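Local atomic coordinates of Oxidored_FMN domain-containing protein ([Pseudomonas] geniculata N1, PDB entry 6L6J), a protein that probably acts as an amine oxidase on 6-hydroxypseudooxynicotine, using flavin mononucleotide and a [4Fe-4S] cluster. Residues 68-73 with 110-115; 77-83 with 158-164; 148-153 with 206-211. All blocks are in the same frame, centred on the assembly; numbering follows the deposited sequence.

Contact 1: 68-73 with 110-115; sequences DHAPLP and SGPAIY
The carboxylate of Asp-68 receives two consecutive backbone N-H groups of the opposite loop. Ile-114 N donates to Asp-68 OD1 at 3.1 Å, on the syn lone pair, and Tyr-115 N donates to Asp-68 OD2 at 3.2 Å, also on the syn side but 33° out of the carboxylate plane. Ala-70 N reaches the same OD1 from above that plane and completes an Asx turn, so both segments hold this acid. Its CG lies between the backbone N and carbonyl carbon (chi1 63°), a torsion that lets one carboxylate face both the amide of Ala-70 and those of Ile-114 and Tyr-115. With the carboxylate cut back to an alanine, the amides of Ile-114 and Tyr-115 are likely to lose their acceptors, and the Asx turn its closing bond.

Beyond the carboxylate, Ala-70 CB sits 3.4 Å from the centroid of the Tyr-115 ring, only 8° off its normal, a CH-pi contact over the face. Tyr-115 OH donates to Leu-72 O at 2.8 Å, approaching from above the carbonyl plane. At the other end, His-69 NE2 donates to Ser-110 OG at 2.7 Å, the oxygen tilted from the imidazole plane. Gly-111 CA makes a CA-H...O contact of 3.2 Å with Asp-68 O.

In the second shell, His-69 ND1 bonds to Glu-60, an FMN-binding residue, and Ser-110 OG to Ala-107 O. The side chain of Leu-72 lies about 7 Å from the bound FMN. Both segments are loops following strands 55-62 and 99-105 of a TIM barrel, at the C-terminal strand ends where such barrels place their active sites.

Contact 2: 77-83 with 158-164; sequences MYSDKYI and RAKRAGF. With SO4 (sulfate ion), chain G.
Met-77 CE fits between the last turn of helix 158-162 and Phe-164, just beyond it: it lies 3.8 Å from Ala-159 CB, 4.2 Å from Ala-162 CB and 3.3 Å from Phe-164 CE2. The chain gets there by leaving with CG anti to the backbone N (chi1 -156°) and bending at chi2 and chi3, its CG and SD passing alongside Arg-158 CB on the way. Ile-83 flanks this cluster, with CG2 4.3 Å from Ala-162 CB and CD1 against Arg-161 NH1.

Arg-158 carries the contact to its polar edge. Extended from CG to NE, it crosses Asp-80 at about a right angle; Arg-158 NE lies 2.8 Å from Asp-80 OD1 in a salt bridge whose hydrogen bond is weak (129°). The guanidinium and carboxylate planes stand 66° apart, and the salt bridge uses one oxygen and one nitrogen. NH1 adds a weak bond to Met-77 O, and Tyr-78 O lies over one guanidinium face.

Positive phi at Gly-163, with Phe-164 N bonded to Ala-159 O and Gly-163 N weakly to Lys-160 O, marks a Schellman motif ending helix 142-162. Phe-164 packs on helix 83-94 and strand 99-105, so the contact belongs to the interface between outer helices and strands of the TIM barrel.

Contact 3: 148-153 with 206-211; sequences FRRWYR and ETLSDV. With SO4 (sulfate ion), chain F.
The Tyr-152 ring takes Thr-207 CG2 over one face, 3.8 Å from the centroid and 29° off the normal, a CH-pi contact, while Phe-148 CZ lies at its edge, in plane. Val-211 CG2 touches the same tyrosine obliquely, at CD1. Thr-207 OG1 stands at the edge of the Phe-148 ring, 3.5 Å from CE1; its hydrogen-bond partner is Leu-203 O in its own helix. The Tyr-152 hydroxyl is likewise engaged elsewhere, with Leu-104 O and Tyr-170 N of the barrel strands.

The third flat group is the Arg-149 guanidinium. Glu-206 CB lies over one face, and Asp-210 meets the edge nearly coplanar, the two planes 23° apart. The grip is side-on: Arg-149 NE donates to Asp-210 OD2 at 2.8 Å and Arg-149 NH2 to the same OD2 at 3.1 Å, with a weak third bond from NH2 to OD1. A bend at chi3 turns the guanidinium into this position. Glu-206 OE1, 3.6 Å from Arg-149 NH1, lies well out of the guanidinium plane and adds charge attraction only; its hydrogen bond goes to Tyr-193. On another side of helix 148-153, Arg-150 NH1 and Trp-151 NE1 bind a sulfate, probably from the crystallisation liquor, together with His-64.

The axes of segments 148-153 and 206-211 approach to 9.2 Å at 38° between their directions, as fits neighbouring helices in the outer layer of a TIM barrel.

In the fold
Following the chain, strand 55-62 leads into a loop that supplies first 68-73 and then 77-83. Contact 1 closes when 110-115 arrives after helix 83-94 and strand 99-105, with 36 residues between, joining two loops of the barrel. Contact 2 opens before that closure and closes beyond it, at the end of helix 142-162, so the two cross. Contact 3 starts on an earlier part of that same helix and closes on helix 197-215; it crosses contact 2 and follows contact 1. Contacts 2 and 3, centres about 15 Å apart, join the C-terminal end of helix 142-162 to loop 77-83 and its earlier turns to helix 197-215; together the three run from near the FMN to the outer helices.

Contact 1: 68-73 with 110-115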
# COMPACT_ATOMS: atom_id res chain seq x y z
N ASP A 68 11.32 -16.60 8.93
CA ASP A 68 10.75 -15.25 9.24
C ASP A 68 11.33 -14.16 8.34
O ASP A 68 12.35 -14.39 7.64
CB ASP A 68 10.91 -14.88 10.70
CG ASP A 68 12.34 -14.75 11.19
OD1 ASP A 68 13.12 -14.00 10.56
OD2 ASP A 68 12.64 -15.42 12.22
N HIS A 69 10.64 -13.03 8.30
CA HIS A 69 11.08 -11.76 7.69
C HIS A 69 11.32 -10.75 8.83
O HIS A 69 11.01 -9.53 8.64
CB HIS A 69 10.03 -11.30 6.67
CG HIS A 69 9.96 -12.18 5.47
ND1 HIS A 69 8.90 -13.00 5.21
CD2 HIS A 69 10.86 -12.43 4.49
CE1 HIS A 69 9.13 -13.70 4.12
NE2 HIS A 69 10.31 -13.36 3.66
N ALA A 70 11.84 -11.22 9.98
CA ALA A 70 12.19 -10.37 11.13
C ALA A 70 12.96 -9.16 10.62
O ALA A 70 13.86 -9.29 9.79
CB ALA A 70 13.00 -11.13 12.15
N PRO A 71 12.69 -7.95 11.13
CA PRO A 71 11.83 -7.78 12.32
C PRO A 71 10.33 -7.50 12.05
O PRO A 71 9.67 -7.06 12.96
CB PRO A 71 12.51 -6.56 12.95
CG PRO A 71 12.96 -5.71 11.74
CD PRO A 71 13.20 -6.68 10.60
N LEU A 72 9.82 -7.80 10.85
CA LEU A 72 8.36 -7.75 10.55
C LEU A 72 7.60 -8.75 11.43
O LEU A 72 7.88 -9.95 11.40
CB LEU A 72 8.14 -8.02 9.05
CG LEU A 72 6.69 -8.23 8.60
CD1 LEU A 72 5.83 -6.99 8.86
CD2 LEU A 72 6.61 -8.63 7.14
N PRO A 73 6.65 -8.31 12.28
CA PRO A 73 5.84 -9.24 13.06
C PRO A 73 4.72 -9.88 12.23
O PRO A 73 3.91 -9.15 11.71
CB PRO A 73 5.27 -8.39 14.20
CG PRO A 73 5.32 -6.97 13.71
CD PRO A 73 6.34 -6.91 12.59
N SER A 110 14.40 -16.03 1.51
CA SER A 110 13.77 -14.70 1.41
C SER A 110 13.82 -13.95 2.75
O SER A 110 13.44 -12.77 2.77
CB SER A 110 12.35 -14.84 0.97
OG SER A 110 11.50 -15.12 2.07
N GLY A 111 14.23 -14.62 3.83
CA GLY A 111 14.31 -14.04 5.18
C GLY A 111 15.51 -14.58 5.97
O GLY A 111 16.02 -15.66 5.66
N PRO A 112 15.97 -13.85 7.02
CA PRO A 112 17.17 -14.21 7.76
C PRO A 112 16.95 -15.11 8.98
O PRO A 112 17.93 -15.51 9.56
CB PRO A 112 17.63 -12.81 8.18
CG PRO A 112 16.36 -12.12 8.58
CD PRO A 112 15.35 -12.62 7.56
N ALA A 113 15.69 -15.42 9.33
CA ALA A 113 15.33 -16.38 10.40
C ALA A 113 15.89 -15.89 11.73
O ALA A 113 16.44 -16.74 12.51
CB ALA A 113 15.90 -17.74 10.04
N ILE A 114 15.76 -14.59 12.01
CA ILE A 114 16.54 -13.90 13.08
C ILE A 114 15.88 -14.11 14.45
O ILE A 114 16.62 -14.11 15.48
CB ILE A 114 16.74 -12.40 12.75
CG1 ILE A 114 18.05 -12.15 12.00
CG2 ILE A 114 16.62 -11.49 13.97
CD1 ILE A 114 19.29 -12.52 12.77
N TYR A 115 14.55 -14.22 14.51
CA TYR A 115 13.79 -14.22 15.79
C TYR A 115 14.40 -15.26 16.74
O TYR A 115 14.65 -14.92 17.91
CB TYR A 115 12.30 -14.44 15.54
CG TYR A 115 11.54 -13.22 15.04
CD1 TYR A 115 11.71 -11.96 15.62
CD2 TYR A 115 10.64 -13.32 13.99
CE1 TYR A 115 11.01 -10.85 15.18
CE2 TYR A 115 9.93 -12.21 13.55
CZ TYR A 115 10.12 -10.98 14.14
OH TYR A 115 9.44 -9.88 13.69
O HOH W 1 13.66 -17.64 6.96

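Contact 2: 77-83 with 158-164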
# COMPACT_ATOMS: atom_id res chain seq x y z
N MET A 77 2.34 -20.43 13.24
CA MET A 77 1.58 -21.68 13.43
C MET A 77 2.59 -22.84 13.53
O MET A 77 2.27 -23.93 13.06
CB MET A 77 0.59 -21.87 12.27
CG MET A 77 -0.60 -22.76 12.58
SD MET A 77 -1.71 -22.01 13.79
CE MET A 77 -3.04 -21.55 12.69
N TYR A 78 3.74 -22.61 14.15
CA TYR A 78 4.83 -23.62 14.29
C TYR A 78 4.84 -24.20 15.70
O TYR A 78 5.69 -25.05 15.98
CB TYR A 78 6.22 -23.09 13.95
CG TYR A 78 6.70 -21.87 14.69
CD1 TYR A 78 7.04 -21.92 16.03
CD2 TYR A 78 6.87 -20.65 14.02
CE1 TYR A 78 7.52 -20.79 16.69
CE2 TYR A 78 7.34 -19.52 14.66
CZ TYR A 78 7.68 -19.59 16.00
OH TYR A 78 8.11 -18.45 16.61
N SER A 79 3.90 -23.77 16.54
CA SER A 79 3.76 -24.24 17.94
C SER A 79 2.30 -24.14 18.42
O SER A 79 1.63 -23.14 18.11
CB SER A 79 4.70 -23.48 18.85
OG SER A 79 4.21 -23.47 20.19
N ASP A 80 1.87 -25.12 19.22
CA ASP A 80 0.47 -25.27 19.68
C ASP A 80 0.02 -24.05 20.50
O ASP A 80 -1.21 -23.79 20.57
CB ASP A 80 0.29 -26.59 20.45
CG ASP A 80 0.09 -27.82 19.56
OD1 ASP A 80 0.22 -27.70 18.30
OD2 ASP A 80 -0.23 -28.87 20.11
N LYS A 81 0.94 -23.32 21.12
CA LYS A 81 0.59 -22.16 21.99
C LYS A 81 -0.03 -21.06 21.14
O LYS A 81 -0.72 -20.20 21.73
CB LYS A 81 1.82 -21.65 22.76
CG LYS A 81 2.83 -20.79 22.00
CD LYS A 81 4.06 -20.45 22.88
CE LYS A 81 4.93 -19.31 22.37
NZ LYS A 81 6.17 -19.79 21.69
N TYR A 82 0.17 -21.10 19.81
CA TYR A 82 -0.33 -20.08 18.85
C TYR A 82 -1.78 -20.38 18.41
O TYR A 82 -2.45 -19.43 17.88
CB TYR A 82 0.64 -19.94 17.67
CG TYR A 82 2.03 -19.50 18.04
CD1 TYR A 82 2.27 -18.30 18.70
CD2 TYR A 82 3.13 -20.29 17.72
CE1 TYR A 82 3.56 -17.90 19.04
CE2 TYR A 82 4.42 -19.92 18.07
CZ TYR A 82 4.63 -18.73 18.74
OH TYR A 82 5.92 -18.39 19.07
N ILE A 83 -2.29 -21.60 18.68
CA ILE A 83 -3.64 -22.07 18.24
C ILE A 83 -4.74 -21.19 18.86
O ILE A 83 -5.55 -20.68 18.10
CB ILE A 83 -3.88 -23.56 18.57
CG1 ILE A 83 -2.95 -24.48 17.78
CG2 ILE A 83 -5.35 -23.92 18.36
CD1 ILE A 83 -3.09 -25.94 18.11
N ARG A 158 -2.63 -27.73 13.02
CA ARG A 158 -2.81 -26.65 14.02
C ARG A 158 -3.86 -25.65 13.51
O ARG A 158 -4.72 -25.21 14.33
CB ARG A 158 -1.49 -25.94 14.31
CG ARG A 158 -0.49 -26.75 15.12
CD ARG A 158 0.70 -25.92 15.59
NE ARG A 158 1.76 -26.77 16.13
CZ ARG A 158 2.72 -27.34 15.41
NH1 ARG A 158 2.83 -27.12 14.10
NH2 ARG A 158 3.59 -28.14 16.00
N ALA A 159 -3.82 -25.32 12.22
CA ALA A 159 -4.76 -24.36 11.59
C ALA A 159 -6.20 -24.91 11.64
O ALA A 159 -7.10 -24.11 11.89
CB ALA A 159 -4.33 -24.06 10.17
N LYS A 160 -6.38 -26.21 11.40
CA LYS A 160 -7.71 -26.90 11.50
C LYS A 160 -8.25 -26.69 12.92
O LYS A 160 -9.35 -26.16 13.04
CB LYS A 160 -7.57 -28.39 11.16
CG LYS A 160 -8.84 -29.08 10.69
CD LYS A 160 -8.76 -30.59 10.86
CE LYS A 160 -9.46 -31.40 9.79
NZ LYS A 160 -10.77 -31.88 10.25
N ARG A 161 -7.45 -27.02 13.93
CA ARG A 161 -7.77 -26.91 15.38
C ARG A 161 -8.16 -25.47 15.73
O ARG A 161 -8.99 -25.28 16.62
CB ARG A 161 -6.57 -27.35 16.23
CG ARG A 161 -6.27 -28.85 16.19
CD ARG A 161 -5.61 -29.33 17.49
NE ARG A 161 -6.42 -28.91 18.65
CZ ARG A 161 -5.95 -28.47 19.83
NH1 ARG A 161 -4.65 -28.42 20.07
NH2 ARG A 161 -6.82 -28.09 20.77
N ALA A 162 -7.57 -24.48 15.06
CA ALA A 162 -7.85 -23.04 15.26
C ALA A 162 -9.22 -22.67 14.66
O ALA A 162 -9.85 -21.69 15.12
CB ALA A 162 -6.70 -22.27 14.64
N GLY A 163 -9.64 -23.41 13.63
CA GLY A 163 -10.97 -23.28 12.99
C GLY A 163 -10.95 -22.59 11.63
O GLY A 163 -12.05 -22.22 11.17
N PHE A 164 -9.76 -22.42 11.05
CA PHE A 164 -9.57 -21.88 9.68
C PHE A 164 -10.32 -22.80 8.70
O PHE A 164 -10.29 -24.05 8.81
CB PHE A 164 -8.07 -21.74 9.35
CG PHE A 164 -7.34 -20.63 10.08
CD1 PHE A 164 -7.53 -19.30 9.74
CD2 PHE A 164 -6.47 -20.92 11.13
CE1 PHE A 164 -6.86 -18.29 10.42
CE2 PHE A 164 -5.81 -19.90 11.81
CZ PHE A 164 -6.00 -18.59 11.45
S SO4 G . 8.89 -16.31 21.51
O1 SO4 G . 7.58 -16.88 21.77
O2 SO4 G . 9.79 -16.65 22.58
O3 SO4 G . 9.42 -16.83 20.28
O4 SO4 G . 8.79 -14.88 21.42

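Contact 3: 148-153 with 206-211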
# COMPACT_ATOMS: atom_id res chain seq x y z
N PHE A 148 10.64 -30.61 6.68
CA PHE A 148 9.89 -29.44 6.14
C PHE A 148 8.43 -29.85 5.88
O PHE A 148 7.50 -29.04 6.18
CB PHE A 148 10.61 -28.88 4.91
CG PHE A 148 9.75 -28.03 4.01
CD1 PHE A 148 8.90 -28.61 3.09
CD2 PHE A 148 9.80 -26.65 4.07
CE1 PHE A 148 8.13 -27.83 2.25
CE2 PHE A 148 9.02 -25.86 3.23
CZ PHE A 148 8.19 -26.46 2.33
N ARG A 149 8.21 -31.04 5.32
CA ARG A 149 6.86 -31.58 5.04
C ARG A 149 6.14 -31.85 6.36
O ARG A 149 4.95 -31.51 6.45
CB ARG A 149 6.98 -32.83 4.17
CG ARG A 149 7.43 -32.53 2.75
CD ARG A 149 7.74 -33.82 2.02
NE ARG A 149 6.59 -34.70 1.95
CZ ARG A 149 6.61 -35.93 1.43
NH1 ARG A 149 7.74 -36.43 0.96
NH2 ARG A 149 5.51 -36.64 1.37
N ARG A 150 6.84 -32.41 7.34
CA ARG A 150 6.34 -32.57 8.73
C ARG A 150 5.83 -31.19 9.18
O ARG A 150 4.64 -31.11 9.51
CB ARG A 150 7.41 -33.19 9.62
CG ARG A 150 7.00 -33.46 11.07
CD ARG A 150 8.11 -34.15 11.87
NE ARG A 150 9.42 -33.48 11.81
CZ ARG A 150 9.83 -32.52 12.64
NH1 ARG A 150 9.04 -32.08 13.60
NH2 ARG A 150 11.03 -31.99 12.49
N TRP A 151 6.66 -30.14 9.10
CA TRP A 151 6.31 -28.77 9.57
C TRP A 151 5.02 -28.29 8.89
O TRP A 151 4.18 -27.70 9.57
CB TRP A 151 7.42 -27.73 9.33
CG TRP A 151 8.78 -28.08 9.83
CD1 TRP A 151 9.10 -28.90 10.88
CD2 TRP A 151 10.03 -27.60 9.31
NE1 TRP A 151 10.47 -28.98 11.02
CE2 TRP A 151 11.06 -28.19 10.07
CE3 TRP A 151 10.38 -26.72 8.28
CZ2 TRP A 151 12.41 -27.95 9.82
CZ3 TRP A 151 11.72 -26.51 8.01
CH2 TRP A 151 12.71 -27.12 8.77
N TYR A 152 4.89 -28.52 7.59
CA TYR A 152 3.75 -27.99 6.79
C TYR A 152 2.50 -28.71 7.26
O TYR A 152 1.66 -28.06 7.90
CB TYR A 152 4.01 -28.09 5.28
CG TYR A 152 3.80 -26.79 4.55
CD1 TYR A 152 2.61 -26.09 4.67
CD2 TYR A 152 4.79 -26.24 3.75
CE1 TYR A 152 2.40 -24.89 4.01
CE2 TYR A 152 4.60 -25.04 3.08
CZ TYR A 152 3.40 -24.36 3.21
OH TYR A 152 3.20 -23.17 2.58
N ARG A 153 2.43 -30.02 7.03
CA ARG A 153 1.40 -30.95 7.56
C ARG A 153 0.98 -30.52 8.98
O ARG A 153 -0.20 -30.23 9.17
CB ARG A 153 1.95 -32.39 7.50
CG ARG A 153 1.04 -33.48 8.04
CD ARG A 153 1.81 -34.75 8.34
NE ARG A 153 2.28 -34.87 9.73
CZ ARG A 153 3.41 -35.48 10.12
NH1 ARG A 153 4.24 -36.03 9.23
NH2 ARG A 153 3.73 -35.53 11.40
N GLU A 206 4.43 -32.67 -3.48
CA GLU A 206 4.52 -33.51 -2.25
C GLU A 206 3.95 -32.77 -1.02
O GLU A 206 3.33 -33.41 -0.18
CB GLU A 206 5.97 -33.90 -1.96
CG GLU A 206 6.53 -34.94 -2.91
CD GLU A 206 7.95 -35.35 -2.56
OE1 GLU A 206 8.66 -34.54 -1.94
OE2 GLU A 206 8.32 -36.49 -2.89
N THR A 207 4.16 -31.47 -0.91
CA THR A 207 3.63 -30.65 0.21
C THR A 207 2.10 -30.61 0.09
O THR A 207 1.42 -31.12 1.02
CB THR A 207 4.33 -29.28 0.23
OG1 THR A 207 5.71 -29.55 0.47
CG2 THR A 207 3.81 -28.35 1.30
N LEU A 208 1.60 -30.06 -1.02
CA LEU A 208 0.16 -29.88 -1.33
C LEU A 208 -0.65 -31.14 -0.99
O LEU A 208 -1.72 -30.99 -0.31
CB LEU A 208 0.03 -29.57 -2.82
CG LEU A 208 -1.39 -29.38 -3.33
CD1 LEU A 208 -2.09 -28.25 -2.58
CD2 LEU A 208 -1.40 -29.10 -4.83
N SER A 209 -0.17 -32.30 -1.46
CA SER A 209 -0.73 -33.64 -1.17
C SER A 209 -0.73 -33.91 0.34
O SER A 209 -1.73 -34.47 0.82
CB SER A 209 0.04 -34.71 -1.92
OG SER A 209 -0.14 -36.00 -1.35
N ASP A 210 0.35 -33.57 1.07
CA ASP A 210 0.45 -33.84 2.53
C ASP A 210 -0.61 -33.04 3.28
O ASP A 210 -1.24 -33.60 4.18
CB ASP A 210 1.84 -33.57 3.09
CG ASP A 210 2.83 -34.60 2.62
OD1 ASP A 210 2.40 -35.54 1.90
OD2 ASP A 210 4.03 -34.44 2.94
N VAL A 211 -0.81 -31.79 2.88
CA VAL A 211 -1.76 -30.85 3.55
C VAL A 211 -3.19 -31.30 3.22
O VAL A 211 -4.06 -31.31 4.12
CB VAL A 211 -1.48 -29.41 3.11
CG1 VAL A 211 -2.43 -28.45 3.81
CG2 VAL A 211 -0.04 -28.99 3.34
S SO4 F . 11.70 -29.59 14.65
O1 SO4 F . 10.27 -29.78 14.65
O2 SO4 F . 12.28 -30.27 15.80
O3 SO4 F . 12.24 -30.13 13.42
O4 SO4 F . 11.99 -28.18 14.74